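Local coordinates for protein thioredoxin peroxidase 2 (Plasmodium falciparum, PDB 2C0D) that probably reduces hydrogen peroxide and organic hydroperoxides to water and alcohols as a thioredoxin-dependent mitochondrial 2-Cys peroxiredoxin, at residues Y58-F63 and L149-K154; E87-E92 and T178-I183; L94-D99 and T123-I128. One frame throughout, in Å; residues are numbered along the deposited sequence. Where two conformers were deposited one is given.

How the contacts relate
All three contacts meet on one mixed beta sheet. Strand 58-63 pairs antiparallel with strand 144-152 in contact 1 and parallel with strand 91-97 on its other side; strand 91-97 pairs with strand 123-126 in contact 3. Contact 2 is where helix 172-188 packs against the start of strand 91-97 and the turn before it. The centres of contacts 1 and 2 lie about 10 Å apart, those of contacts 1 and 3 about 13 Å, and those of contacts 2 and 3 about 21 Å. Along the chain, the segments of contacts 1 and 2 alternate, while both segments of contact 3 fall between 87-92 and 149-154. Distant parts of the sequence build one thioredoxin-like core.

Contact 1: Y58-F63 and L149-K154; sequences YCCLLF and LFIIDK
With CG anti to the carbonyl carbon (chi1 -68°), the Y58 ring is placed beside D153 and K154, and the same choice at F63 brings the rim of its ring to F150. Y58 CD1 lies 3.6 Å from D153 CA. K154 lays CG over one face of the Y58 ring, a CH-pi contact 4.3 Å from the ring centroid, while its CE runs on beside CE2 of the same ring. At the other end of the pair the two phenylalanines meet rim to rim, neither over the other's face, their planes nearly perpendicular at 83° and F63 CE2 lying 3.6 Å from F150 CD2. Between them four backbone bonds tie C59 to I152 and L61 to F150 in both directions; the shorter of the C59 pair, I152 N to C59 O, is 2.8 Å and nearly straight at 173°. The side chains of C60 and L62 share a face with L149 and I151: C60 SG touches I151 CD1 at 3.6 Å and L149 CD1 at 3.9 Å, and L62 CD1 meets L149 CD1. Helix 172-188 covers this face through V175, I179 and I182, and its D186 takes a hydrogen bond with Y58 OH. On the other face, the F150 ring packs edge-to-face with Y136. Strand 58-63 lies inside the sheet, between 91-97 and 144-152, in the thioredoxin-like fold of a peroxiredoxin.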
loop_
_atom_site.group_PDB
_atom_site.type_symbol
_atom_site.label_atom_id
_atom_site.label_comp_id
_atom_site.label_asym_id
_atom_site.label_seq_id
_atom_site.Cartn_x
_atom_site.Cartn_y
_atom_site.Cartn_z
ATOM N N TYR B 58 17.024 1.339 7.678
ATOM C CA TYR B 58 15.624 1.452 7.239
ATOM C C TYR B 58 14.768 0.805 8.315
ATOM O O TYR B 58 15.281 -0.014 9.095
ATOM C CB TYR B 58 15.401 0.671 5.945
ATOM C CG TYR B 58 16.112 1.263 4.755
ATOM C CD1 TYR B 58 15.463 2.167 3.918
ATOM C CD2 TYR B 58 17.421 0.896 4.456
ATOM C CE1 TYR B 58 16.125 2.719 2.813
ATOM C CE2 TYR B 58 18.101 1.441 3.343
ATOM C CZ TYR B 58 17.439 2.349 2.545
ATOM O OH TYR B 58 18.089 2.877 1.453
ATOM N N CYS B 59 13.490 1.188 8.389
ATOM C CA CYS B 59 12.543 0.491 9.275
ATOM C C CYS B 59 11.363 -0.012 8.480
ATOM O O CYS B 59 10.928 0.654 7.525
ATOM C CB CYS B 59 12.003 1.438 10.335
ATOM S SG CYS B 59 13.282 1.944 11.497
ATOM N N CYS B 60 10.833 -1.163 8.870
ATOM C CA CYS B 60 9.570 -1.650 8.306
ATOM C C CYS B 60 8.616 -1.739 9.508
ATOM O O CYS B 60 8.881 -2.495 10.437
ATOM C CB CYS B 60 9.766 -3.014 7.634
ATOM S SG CYS B 60 8.236 -3.741 7.090
ATOM N N LEU B 61 7.581 -0.905 9.524
ATOM C CA LEU B 61 6.601 -0.944 10.610
ATOM C C LEU B 61 5.460 -1.856 10.186
ATOM O O LEU B 61 4.795 -1.586 9.162
ATOM C CB LEU B 61 6.025 0.439 10.900
ATOM C CG LEU B 61 7.047 1.547 11.127
ATOM C CD1 LEU B 61 6.362 2.862 11.531
ATOM C CD2 LEU B 61 8.139 1.114 12.161
ATOM N N LEU B 62 5.184 -2.892 10.963
ATOM C CA LEU B 62 4.160 -3.849 10.623
ATOM C C LEU B 62 3.073 -3.774 11.698
ATOM O O LEU B 62 3.262 -4.307 12.806
ATOM C CB LEU B 62 4.792 -5.258 10.580
ATOM C CG LEU B 62 3.933 -6.458 10.184
ATOM C CD1 LEU B 62 3.624 -6.465 8.693
ATOM C CD2 LEU B 62 4.666 -7.752 10.573
ATOM N N PHE B 63 1.953 -3.119 11.390
ATOM C CA PHE B 63 0.849 -2.993 12.364
ATOM C C PHE B 63 -0.125 -4.164 12.218
ATOM O O PHE B 63 -0.358 -4.685 11.102
ATOM C CB PHE B 63 0.045 -1.721 12.081
ATOM C CG PHE B 63 0.775 -0.445 12.422
ATOM C CD1 PHE B 63 0.573 0.171 13.671
ATOM C CD2 PHE B 63 1.612 0.154 11.488
ATOM C CE1 PHE B 63 1.213 1.367 13.981
ATOM C CE2 PHE B 63 2.250 1.365 11.778
ATOM C CZ PHE B 63 2.037 1.984 13.019
ATOM N N LEU B 149 1.299 -1.307 6.810
ATOM C CA LEU B 149 2.729 -1.534 6.724
ATOM C C LEU B 149 3.380 -0.294 6.151
ATOM O O LEU B 149 2.871 0.291 5.190
ATOM C CB LEU B 149 3.029 -2.721 5.806
ATOM C CG LEU B 149 4.522 -3.057 5.663
ATOM C CD1 LEU B 149 4.746 -4.578 5.548
ATOM C CD2 LEU B 149 5.042 -2.321 4.429
ATOM N N PHE B 150 4.489 0.114 6.753
ATOM C CA PHE B 150 5.199 1.320 6.265
ATOM C C PHE B 150 6.678 1.053 6.159
ATOM O O PHE B 150 7.252 0.369 7.023
ATOM C CB PHE B 150 4.982 2.469 7.280
ATOM C CG PHE B 150 3.523 2.859 7.412
ATOM C CD1 PHE B 150 3.004 3.910 6.644
ATOM C CD2 PHE B 150 2.661 2.147 8.251
ATOM C CE1 PHE B 150 1.657 4.269 6.754
ATOM C CE2 PHE B 150 1.303 2.477 8.340
ATOM C CZ PHE B 150 0.798 3.530 7.579
ATOM N N ILE B 151 7.332 1.643 5.166
ATOM C CA ILE B 151 8.787 1.552 5.091
ATOM C C ILE B 151 9.314 2.962 5.313
ATOM O O ILE B 151 8.881 3.933 4.623
ATOM C CB ILE B 151 9.259 1.016 3.706
ATOM C CG1 ILE B 151 8.684 -0.373 3.417
ATOM C CG2 ILE B 151 10.835 1.057 3.604
ATOM C CD1 ILE B 151 9.054 -1.392 4.458
ATOM N N ILE B 152 10.251 3.073 6.246
ATOM C CA ILE B 152 10.858 4.333 6.658
ATOM C C ILE B 152 12.329 4.328 6.205
ATOM O O ILE B 152 13.045 3.363 6.468
ATOM C CB ILE B 152 10.808 4.442 8.217
ATOM C CG1 ILE B 152 9.391 4.139 8.750
ATOM C CG2 ILE B 152 11.380 5.784 8.724
ATOM C CD1 ILE B 152 8.307 5.084 8.262
ATOM N N ASP B 153 12.794 5.376 5.535
ATOM C CA ASP B 153 14.199 5.332 5.089
ATOM C C ASP B 153 15.176 5.847 6.156
ATOM O O ASP B 153 14.790 6.164 7.301
ATOM C CB ASP B 153 14.354 6.022 3.698
ATOM C CG ASP B 153 14.214 7.544 3.779
ATOM O OD1 ASP B 153 14.285 8.104 4.905
ATOM O OD2 ASP B 153 14.055 8.204 2.711
ATOM N N LYS B 154 16.455 5.921 5.789
ATOM C CA LYS B 154 17.482 6.322 6.747
ATOM C C LYS B 154 17.453 7.818 7.118
ATOM O O LYS B 154 18.157 8.224 8.046
ATOM C CB LYS B 154 18.870 5.909 6.246
ATOM C CG LYS B 154 19.058 4.405 6.130
ATOM C CD LYS B 154 20.494 4.000 5.721
ATOM C CE LYS B 154 20.705 4.129 4.206
ATOM N NZ LYS B 154 22.119 3.795 3.837
#

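Contact 2: E87-E92 and T178-I183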
loop_
_atom_site.group_PDB
_atom_site.type_symbol
_atom_site.label_atom_id
_atom_site.label_comp_id
_atom_site.label_asym_id
_atom_site.label_seq_id
_atom_site.Cartn_x
_atom_site.Cartn_y
_atom_site.Cartn_z
ATOM N N GLU B 87 17.481 -8.312 7.719
ATOM C CA GLU B 87 18.808 -7.977 8.208
ATOM C C GLU B 87 19.820 -7.714 7.081
ATOM O O GLU B 87 20.591 -6.732 7.145
ATOM C CB GLU B 87 19.306 -9.077 9.143
ATOM C CG GLU B 87 18.505 -9.118 10.450
ATOM C CD GLU B 87 19.116 -10.060 11.466
ATOM O OE1 GLU B 87 20.355 -10.238 11.436
ATOM O OE2 GLU B 87 18.350 -10.602 12.301
ATOM N N ASN B 88 19.777 -8.537 6.038
ATOM C CA ASN B 88 20.701 -8.395 4.896
ATOM C C ASN B 88 20.500 -7.054 4.185
ATOM O O ASN B 88 21.431 -6.506 3.618
ATOM C CB ASN B 88 20.490 -9.511 3.876
ATOM C CG ASN B 88 20.933 -10.886 4.400
ATOM O OD1 ASN B 88 21.717 -10.978 5.349
ATOM N ND2 ASN B 88 20.389 -11.945 3.803
ATOM N N LYS B 89 19.275 -6.549 4.242
ATOM C CA LYS B 89 18.945 -5.268 3.625
ATOM C C LYS B 89 19.050 -4.055 4.574
ATOM O O LYS B 89 18.684 -2.932 4.191
ATOM C CB LYS B 89 17.543 -5.356 3.001
ATOM C CG LYS B 89 17.451 -6.443 1.931
ATOM C CD LYS B 89 16.019 -6.600 1.415
ATOM C CE LYS B 89 15.790 -7.966 0.758
ATOM N NZ LYS B 89 16.612 -8.156 -0.485
ATOM N N ASN B 90 19.577 -4.275 5.793
ATOM C CA ASN B 90 19.734 -3.227 6.778
ATOM C C ASN B 90 18.364 -2.615 7.152
ATOM O O ASN B 90 18.237 -1.401 7.248
ATOM C CB ASN B 90 20.666 -2.123 6.265
ATOM C CG ASN B 90 21.208 -1.261 7.384
ATOM O OD1 ASN B 90 21.237 -1.690 8.551
ATOM N ND2 ASN B 90 21.625 -0.038 7.047
ATOM N N VAL B 91 17.369 -3.478 7.349
ATOM C CA VAL B 91 16.018 -3.044 7.729
ATOM C C VAL B 91 15.689 -3.565 9.130
ATOM O O VAL B 91 15.770 -4.781 9.378
ATOM C CB VAL B 91 14.930 -3.585 6.744
ATOM C CG1 VAL B 91 13.504 -3.100 7.202
ATOM C CG2 VAL B 91 15.232 -3.136 5.327
ATOM N N GLU B 92 15.315 -2.651 10.026
ATOM C CA GLU B 92 14.760 -3.041 11.330
ATOM C C GLU B 92 13.254 -3.332 11.181
ATOM O O GLU B 92 12.485 -2.412 10.825
ATOM C CB GLU B 92 14.976 -1.900 12.336
ATOM C CG GLU B 92 14.550 -2.288 13.789
ATOM C CD GLU B 92 15.601 -3.059 14.595
ATOM O OE1 GLU B 92 16.787 -3.123 14.166
ATOM O OE2 GLU B 92 15.243 -3.588 15.704
ATOM N N THR B 178 9.493 -4.709 -2.512
ATOM C CA THR B 178 9.236 -3.282 -2.271
ATOM C C THR B 178 10.452 -2.596 -1.634
ATOM O O THR B 178 10.896 -1.509 -2.066
ATOM C CB THR B 178 7.974 -3.125 -1.399
ATOM O OG1 THR B 178 6.839 -3.617 -2.131
ATOM C CG2 THR B 178 7.748 -1.660 -1.049
ATOM N N ILE B 179 10.990 -3.212 -0.582
ATOM C CA ILE B 179 12.202 -2.703 0.041
ATOM C C ILE B 179 13.353 -2.632 -0.978
ATOM O O ILE B 179 14.016 -1.593 -1.077
ATOM C CB ILE B 179 12.596 -3.558 1.265
ATOM C CG1 ILE B 179 11.552 -3.322 2.379
ATOM C CG2 ILE B 179 14.009 -3.182 1.735
ATOM C CD1 ILE B 179 11.609 -4.371 3.542
ATOM N N ASP B 180 13.548 -3.707 -1.755
ATOM C CA ASP B 180 14.574 -3.723 -2.793
ATOM C C ASP B 180 14.486 -2.518 -3.739
ATOM O O ASP B 180 15.509 -1.879 -4.067
ATOM C CB ASP B 180 14.486 -5.007 -3.610
ATOM C CG ASP B 180 15.210 -6.173 -2.942
ATOM O OD1 ASP B 180 15.962 -5.922 -1.972
ATOM O OD2 ASP B 180 14.992 -7.327 -3.391
ATOM N N SER B 181 13.271 -2.213 -4.180
ATOM C CA SER B 181 13.058 -1.063 -5.082
ATOM C C SER B 181 13.420 0.267 -4.435
ATOM O O SER B 181 14.009 1.142 -5.083
ATOM C CB SER B 181 11.617 -1.020 -5.573
ATOM O OG SER B 181 11.322 -2.170 -6.350
ATOM N N ILE B 182 13.083 0.422 -3.145
ATOM C CA ILE B 182 13.416 1.647 -2.414
ATOM C C ILE B 182 14.934 1.799 -2.256
ATOM O O ILE B 182 15.485 2.885 -2.487
ATOM C CB ILE B 182 12.709 1.685 -1.041
ATOM C CG1 ILE B 182 11.182 1.793 -1.266
ATOM C CG2 ILE B 182 13.300 2.855 -0.136
ATOM C CD1 ILE B 182 10.320 1.411 -0.015
ATOM N N ILE B 183 15.600 0.698 -1.901
ATOM C CA ILE B 183 17.063 0.706 -1.814
ATOM C C ILE B 183 17.688 1.103 -3.172
ATOM O O ILE B 183 18.629 1.911 -3.227
ATOM C CB ILE B 183 17.596 -0.620 -1.247
ATOM C CG1 ILE B 183 17.173 -0.724 0.221
ATOM C CG2 ILE B 183 19.141 -0.717 -1.403
ATOM C CD1 ILE B 183 17.420 -2.162 0.827
#
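K89 reaches D180 of helix 172-188 from the turn after helix 83-88, in a helix-to-strand connection of the thioredoxin-like fold. That turn is a Schellman motif: N90, with positive phi, is its C-prime residue, and N90 N and V91 N bond back to E87 O and F86 O. Followed outward, K89 begins with CB against I183 CD1, 3.9 Å away, a methyl that also lies 3.7 Å from K89 O. Further along, CD rests on I179 CG2 at 4.0 Å, and CE passes D180 OD1 at 3.4 Å. The chain stays extended through chi3 and then bends at chi4 (-65°), which turns NZ onto the D180 carboxylate. The aliphatic part of the lysine therefore lies over the isoleucines, while its charged end crosses to the partly exposed acid at about a right angle to that side chain. Next to the lysine, V91 and I179 meet tip to tip, CG2 to CG2 at 3.8 Å. F86 touches both V91 and I179, and V91 also packs on Y58 and C60 of the neighbouring strand, so the apolar part of the contact continues into the sheet. On another side of the helix, S181 and I182 pack on I168 of the second subunit. The salt bridge itself runs from K89 NZ to D180 OD1 at 2.8 Å, on the syn lone pair of that oxygen.

Contact 3: L94-D99 and T123-I128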
loop_
_atom_site.group_PDB
_atom_site.type_symbol
_atom_site.label_atom_id
_atom_site.label_comp_id
_atom_site.label_asym_id
_atom_site.label_seq_id
_atom_site.Cartn_x
_atom_site.Cartn_y
_atom_site.Cartn_z
ATOM N N LEU B 94 9.728 -3.870 12.843
ATOM C CA LEU B 94 9.030 -3.626 14.126
ATOM C C LEU B 94 7.545 -4.002 14.008
ATOM O O LEU B 94 6.807 -3.414 13.176
ATOM C CB LEU B 94 9.138 -2.159 14.527
ATOM C CG LEU B 94 10.581 -1.637 14.687
ATOM C CD1 LEU B 94 10.570 -0.144 14.929
ATOM C CD2 LEU B 94 11.339 -2.372 15.788
ATOM N N GLY B 95 7.113 -4.977 14.815
ATOM C CA GLY B 95 5.684 -5.307 14.846
ATOM C C GLY B 95 5.049 -4.337 15.819
ATOM O O GLY B 95 5.635 -4.011 16.885
ATOM N N ILE B 96 3.890 -3.794 15.466
ATOM C CA ILE B 96 3.240 -2.832 16.366
ATOM C C ILE B 96 1.751 -3.186 16.562
ATOM O O ILE B 96 1.041 -3.376 15.581
ATOM C CB ILE B 96 3.315 -1.395 15.822
ATOM C CG1 ILE B 96 4.771 -0.989 15.534
ATOM C CG2 ILE B 96 2.661 -0.429 16.829
ATOM C CD1 ILE B 96 4.930 0.298 14.737
ATOM N N SER B 97 1.281 -3.279 17.806
ATOM C CA SER B 97 -0.181 -3.416 18.068
ATOM C C SER B 97 -0.522 -2.581 19.302
ATOM O O SER B 97 0.385 -2.185 20.052
ATOM C CB SER B 97 -0.642 -4.869 18.258
ATOM O OG SER B 97 -0.251 -5.377 19.553
ATOM N N VAL B 98 -1.812 -2.370 19.544
ATOM C CA VAL B 98 -2.244 -1.567 20.724
ATOM C C VAL B 98 -2.119 -2.314 22.082
ATOM O O VAL B 98 -2.364 -1.738 23.154
ATOM C CB VAL B 98 -3.655 -0.960 20.526
ATOM C CG1 VAL B 98 -3.665 -0.112 19.243
ATOM C CG2 VAL B 98 -4.676 -2.009 20.451
ATOM N N ASP B 99 -1.648 -3.538 22.036
ATOM C CA ASP B 99 -1.733 -4.433 23.192
ATOM C C ASP B 99 -0.490 -4.339 24.063
ATOM O O ASP B 99 0.534 -3.820 23.612
ATOM C CB ASP B 99 -1.917 -5.856 22.696
ATOM C CG ASP B 99 -3.149 -6.014 21.788
ATOM O OD1 ASP B 99 -4.165 -6.573 22.258
ATOM O OD2 ASP B 99 -3.088 -5.628 20.598
ATOM N N THR B 123 11.630 -7.094 17.242
ATOM C CA THR B 123 10.952 -6.378 18.324
ATOM C C THR B 123 9.453 -6.152 18.082
ATOM O O THR B 123 9.043 -5.758 16.978
ATOM C CB THR B 123 11.651 -5.024 18.521
ATOM O OG1 THR B 123 13.016 -5.286 18.921
ATOM C CG2 THR B 123 10.935 -4.147 19.611
ATOM N N LEU B 124 8.645 -6.405 19.117
ATOM C CA LEU B 124 7.213 -6.157 19.118
ATOM C C LEU B 124 6.935 -4.944 20.025
ATOM O O LEU B 124 7.337 -4.914 21.206
ATOM C CB LEU B 124 6.443 -7.388 19.629
ATOM C CG LEU B 124 6.635 -8.703 18.829
ATOM C CD1 LEU B 124 5.817 -9.794 19.530
ATOM C CD2 LEU B 124 6.115 -8.547 17.408
ATOM N N VAL B 125 6.288 -3.937 19.462
ATOM C CA VAL B 125 6.123 -2.663 20.148
ATOM C C VAL B 125 4.708 -2.549 20.658
ATOM O O VAL B 125 3.733 -2.826 19.941
ATOM C CB VAL B 125 6.324 -1.498 19.150
ATOM C CG1 VAL B 125 6.148 -0.125 19.854
ATOM C CG2 VAL B 125 7.702 -1.610 18.551
ATOM N N SER B 126 4.601 -2.059 21.895
ATOM C CA SER B 126 3.289 -1.849 22.510
ATOM C C SER B 126 2.780 -0.412 22.369
ATOM O O SER B 126 3.252 0.514 23.079
ATOM C CB SER B 126 3.353 -2.263 23.977
ATOM O OG SER B 126 3.233 -3.665 24.055
ATOM N N ASP B 127 1.806 -0.222 21.472
ATOM C CA ASP B 127 1.181 1.108 21.244
ATOM C C ASP B 127 0.010 1.310 22.251
ATOM O O ASP B 127 -1.152 1.470 21.868
ATOM C CB ASP B 127 0.685 1.214 19.791
ATOM C CG ASP B 127 0.058 2.575 19.464
ATOM O OD1 ASP B 127 0.379 3.590 20.136
ATOM O OD2 ASP B 127 -0.696 2.635 18.460
ATOM N N ILE B 128 0.345 1.293 23.553
ATOM C CA ILE B 128 -0.716 1.173 24.556
ATOM C C ILE B 128 -1.537 2.433 24.693
ATOM O O ILE B 128 -2.694 2.338 25.118
ATOM C CB ILE B 128 -0.259 0.738 25.959
ATOM C CG1 ILE B 128 0.890 1.634 26.427
ATOM C CG2 ILE B 128 -0.113 -0.824 26.037
ATOM C CD1 ILE B 128 1.060 1.519 27.918
#
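G95 bonds to two residues of the partner strand, T123 and V125, as in a parallel ladder: G95 O accepts from V125 N at 2.7 Å, nearly along the C=O axis, and G95 N donates to T123 O at 3.0 Å. The ladder continues as S97 N gives to V125 O, a longer 3.3 Å but close to straight, and D127 N closes on S97 O at 2.8 Å. V125 O also receives a weak bond from H104 NE2, in helix 101-109. From the last residue of its strand, S126 OG in one of two conformers donates to D99 O at 2.7 Å, in the carbonyl plane on a lone pair, tying the loop after strand 91-97 to strand 123-126. D127 sends its carboxylate beyond the ladder, CG opposite the backbone N (chi1 -179°): OD1 accepts from I132 N and OD2 from S133 N, at the start of helix 131-135. Apolar neighbours fill in beside the bonds: I96 CG1 on V125 CB at 4.0 Å and L94 CD2 on T123 CB at 3.8 Å, each pair side by side. The two parallel strands and helix 101-109 between them form a beta-alpha-beta crossover of the thioredoxin-like fold.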